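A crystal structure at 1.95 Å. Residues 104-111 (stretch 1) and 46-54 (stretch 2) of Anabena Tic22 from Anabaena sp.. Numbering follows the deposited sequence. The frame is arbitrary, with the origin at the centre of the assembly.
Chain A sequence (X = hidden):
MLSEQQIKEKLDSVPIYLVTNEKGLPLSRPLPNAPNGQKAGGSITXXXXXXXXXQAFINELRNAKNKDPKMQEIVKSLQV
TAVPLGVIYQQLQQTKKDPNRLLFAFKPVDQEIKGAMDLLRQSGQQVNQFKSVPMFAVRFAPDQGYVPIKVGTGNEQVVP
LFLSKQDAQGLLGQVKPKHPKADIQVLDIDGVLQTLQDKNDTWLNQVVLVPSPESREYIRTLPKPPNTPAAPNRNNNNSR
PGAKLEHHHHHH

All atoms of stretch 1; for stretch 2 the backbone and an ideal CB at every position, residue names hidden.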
# COMPACT_ATOMS: atom_id res chain seq x y z
N PHE A 104 -1.28 12.20 -3.31
CA PHE A 104 -1.51 11.36 -2.14
C PHE A 104 -0.19 11.07 -1.42
O PHE A 104 0.83 10.70 -2.05
CB PHE A 104 -2.10 10.01 -2.57
CG PHE A 104 -3.39 10.09 -3.28
CD1 PHE A 104 -3.44 10.45 -4.62
CD2 PHE A 104 -4.58 9.75 -2.63
CE1 PHE A 104 -4.67 10.51 -5.30
CE2 PHE A 104 -5.78 9.81 -3.29
CZ PHE A 104 -5.84 10.19 -4.62
N ALA A 105 -0.20 11.22 -0.09
CA ALA A 105 0.90 10.79 0.76
C ALA A 105 0.47 9.51 1.44
O ALA A 105 -0.68 9.46 1.90
CB ALA A 105 1.18 11.86 1.79
N PHE A 106 1.29 8.46 1.41
CA PHE A 106 0.91 7.15 1.97
C PHE A 106 1.56 6.86 3.34
O PHE A 106 2.78 6.90 3.47
CB PHE A 106 1.24 6.00 1.01
CG PHE A 106 0.41 6.00 -0.24
CD1 PHE A 106 0.69 6.89 -1.26
CD2 PHE A 106 -0.64 5.10 -0.41
CE1 PHE A 106 -0.07 6.88 -2.43
CE2 PHE A 106 -1.38 5.12 -1.57
CZ PHE A 106 -1.08 6.02 -2.57
N LYS A 107 0.74 6.53 4.33
CA LYS A 107 1.18 6.18 5.69
C LYS A 107 1.20 4.67 5.88
O LYS A 107 0.12 4.02 5.93
CB LYS A 107 0.26 6.82 6.73
CG LYS A 107 0.55 6.51 8.22
CD LYS A 107 1.92 6.92 8.69
CE LYS A 107 2.14 6.65 10.18
NZ LYS A 107 1.66 5.28 10.56
N PRO A 108 2.42 4.09 5.96
CA PRO A 108 2.49 2.66 6.21
C PRO A 108 2.15 2.37 7.68
O PRO A 108 2.17 3.26 8.50
CB PRO A 108 3.95 2.31 5.92
CG PRO A 108 4.74 3.59 6.04
CD PRO A 108 3.75 4.75 5.91
N VAL A 109 1.83 1.12 7.96
CA VAL A 109 1.48 0.68 9.33
C VAL A 109 2.74 0.64 10.16
O VAL A 109 3.76 0.12 9.71
CB VAL A 109 0.80 -0.68 9.29
CG1 VAL A 109 0.55 -1.22 10.73
CG2 VAL A 109 -0.49 -0.60 8.48
N ASP A 110 2.71 1.23 11.35
CA ASP A 110 3.94 1.42 12.16
C ASP A 110 4.66 0.11 12.44
O ASP A 110 5.87 0.03 12.33
CB ASP A 110 3.61 2.10 13.52
CG ASP A 110 3.24 3.58 13.37
OD1 ASP A 110 3.78 4.25 12.44
OD2 ASP A 110 2.42 4.05 14.20
N GLN A 111 3.90 -0.94 12.76
CA GLN A 111 4.47 -2.28 13.02
C GLN A 111 5.28 -2.80 11.81
O GLN A 111 6.27 -3.51 11.96
CB GLN A 111 3.33 -3.26 13.34
CG GLN A 111 3.80 -4.61 13.90
CD GLN A 111 4.60 -4.47 15.19
OE1 GLN A 111 4.48 -3.45 15.89
NE2 GLN A 111 5.42 -5.47 15.50
N UNK A 46 -3.88 12.61 2.72
CA UNK A 46 -3.13 11.61 3.43
C UNK A 46 -3.78 10.28 3.44
O UNK A 46 -4.82 10.13 4.14
CB UNK A 46 -2.88 12.06 4.87
N UNK A 47 -3.20 9.31 2.72
CA UNK A 47 -3.75 7.97 2.56
C UNK A 47 -3.14 7.06 3.64
O UNK A 47 -2.03 7.32 4.12
CB UNK A 47 -3.47 7.43 1.16
N UNK A 48 -3.87 6.01 4.00
CA UNK A 48 -3.48 5.09 5.06
C UNK A 48 -3.55 3.65 4.60
O UNK A 48 -4.53 3.22 3.97
CB UNK A 48 -4.37 5.29 6.29
N UNK A 49 -2.56 2.88 5.03
CA UNK A 49 -2.54 1.44 4.83
C UNK A 49 -3.40 0.76 5.86
O UNK A 49 -3.87 -0.37 5.61
CB UNK A 49 -1.11 0.90 4.89
N UNK A 50 -3.63 1.47 7.00
CA UNK A 50 -4.44 0.93 8.11
C UNK A 50 -5.73 1.72 8.32
O UNK A 50 -5.70 2.93 8.57
CB UNK A 50 -3.63 0.93 9.41
N UNK A 51 -6.86 1.02 8.26
CA UNK A 51 -8.16 1.64 8.51
C UNK A 51 -8.24 2.22 9.92
O UNK A 51 -8.74 3.33 10.12
CB UNK A 51 -9.28 0.62 8.30
N UNK A 52 -7.76 1.46 10.90
CA UNK A 52 -7.79 1.89 12.30
C UNK A 52 -7.00 3.20 12.49
O UNK A 52 -7.45 4.08 13.24
CB UNK A 52 -7.22 0.79 13.20
N UNK A 53 -5.86 3.32 11.81
CA UNK A 53 -5.08 4.56 11.86
C UNK A 53 -5.84 5.73 11.26
O UNK A 53 -5.83 6.83 11.85
CB UNK A 53 -3.75 4.38 11.13
N UNK A 54 -6.50 5.51 10.12
CA UNK A 54 -7.31 6.55 9.49
C UNK A 54 -8.40 7.02 10.44
O UNK A 54 -8.63 8.20 10.59
CB UNK A 54 -7.93 6.04 8.19

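Position 46 lies beside Ala105 in a parallel strand pair, its CA 4.9 Å from Ala105 CA. The ideal CB would sit on the same sheet face as the CB of Ala105, 4.5 Å from Ala105 O, so there is room for a side chain. Nothing in the backbone (phi/psi -100/110) demands glycine, and many strand residues would suit; the deposited residue is Gly46, which has no side chain to place there.

Position 47 is bound more tightly. Its N donates to Ala105 O at 2.7 Å and its O accepts from Lys107 N at 2.9 Å, the alternating pattern by which one residue of a parallel strand holds two neighbours. These bonds ask for any residue with a free amide, so proline is excluded. The ideal CB points to the face carrying Phe106, 4.0 Å from Phe106 CD2, so the ring favours an apolar group; Ala105 O is 3.5 Å from the same CB. A small one would suffice, though these distances alone do not rule out a larger one. The residue is Ala47, and its CB lies over one face of the Phe106 ring.

Position 48 turns to the other face, beside Lys107, and its ideal CB is 4.7 Å from Lys107 O. The aliphatic part of the lysine offers a surface for a long or flat side chain; a beta-branched or aromatic residue would fit the strand. Tyr48 takes the place with chi1 in m, and its CD2 comes 4.0 Å from Lys107 CB, the ring oblique to it.

At 49 the strand has ended, but N still donates to Lys107 O at 3.0 Å, so again a free amide is needed. CA-to-CB points toward stretch 1, with the ideal CB 3.9 Å from Val109 CG2 and 4.2 Å from Pro108 CA. An apolar residue such as leucine, isoleucine or methionine is expected. Met49 is found, all three chi angles m: its CG reaches Pro108 CA at 3.8 Å, while the end of the chain leads away.

Position 50 precedes a helix, with phi/psi -114/123, an N-cap site that suits serine, threonine, aspartate or asparagine. Its ideal CB lies 3.6 Å from Val109 CG2, so a compact side chain can touch the valine too. Ser50 does both: CB packs on Val109, and OG accepts from the N of residue 53 at 3.0 Å.

Positions 51 and 52 point out of reach in the first helical turn, where many polar residues would do; they are Arg51 and Gln52.

Position 53 points toward stretch 1, but its ideal CB touches nothing there, so the side chain must be long to arrive. Lys107 NZ, already paired with Asp110 OD1 at 3.0 Å, invites an acid. Glu53 extends with chi2 in t, and its OE1 meets Lys107 NZ at 2.7 Å in a salt bridge. A water joins Glu53 OE1 to Lys107 O and Ser50 N.

At 54 stretch 1 sets no limit on the choice; it is Ala54, whose N bonds to Ser50 O at 3.1 Å.

Stretch 2, residues 46-54: GAYMSRQEA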
# COMPACT_ATOMS: atom_id res chain seq x y z
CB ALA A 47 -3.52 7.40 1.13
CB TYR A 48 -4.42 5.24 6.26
CG TYR A 48 -4.32 6.57 6.98
CD1 TYR A 48 -5.09 7.67 6.56
CD2 TYR A 48 -3.50 6.73 8.08
CE1 TYR A 48 -5.02 8.92 7.23
CE2 TYR A 48 -3.42 7.98 8.75
CZ TYR A 48 -4.18 9.06 8.31
OH TYR A 48 -4.10 10.28 8.95
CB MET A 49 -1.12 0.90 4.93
CG MET A 49 -0.20 1.43 3.80
SD MET A 49 -0.85 1.36 2.14
CE MET A 49 -1.11 -0.35 1.99
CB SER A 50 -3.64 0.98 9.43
OG SER A 50 -4.50 0.96 10.55
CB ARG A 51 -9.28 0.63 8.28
CG ARG A 51 -10.67 1.25 8.29
CD ARG A 51 -11.68 0.35 7.58
NE ARG A 51 -12.32 -0.59 8.50
CZ ARG A 51 -13.46 -0.35 9.14
NH1 ARG A 51 -14.09 0.81 8.96
NH2 ARG A 51 -13.97 -1.26 9.95
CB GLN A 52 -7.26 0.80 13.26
CG GLN A 52 -6.88 1.34 14.69
CD GLN A 52 -6.94 0.31 15.80
OE1 GLN A 52 -7.02 0.66 16.98
NE2 GLN A 52 -6.87 -0.97 15.44
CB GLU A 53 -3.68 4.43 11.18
CG GLU A 53 -2.69 3.75 12.06
CD GLU A 53 -1.31 3.50 11.41
OE1 GLU A 53 -0.89 4.32 10.58
OE2 GLU A 53 -0.65 2.47 11.80
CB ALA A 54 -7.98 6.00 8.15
O HOH W 1 -1.74 3.45 8.16
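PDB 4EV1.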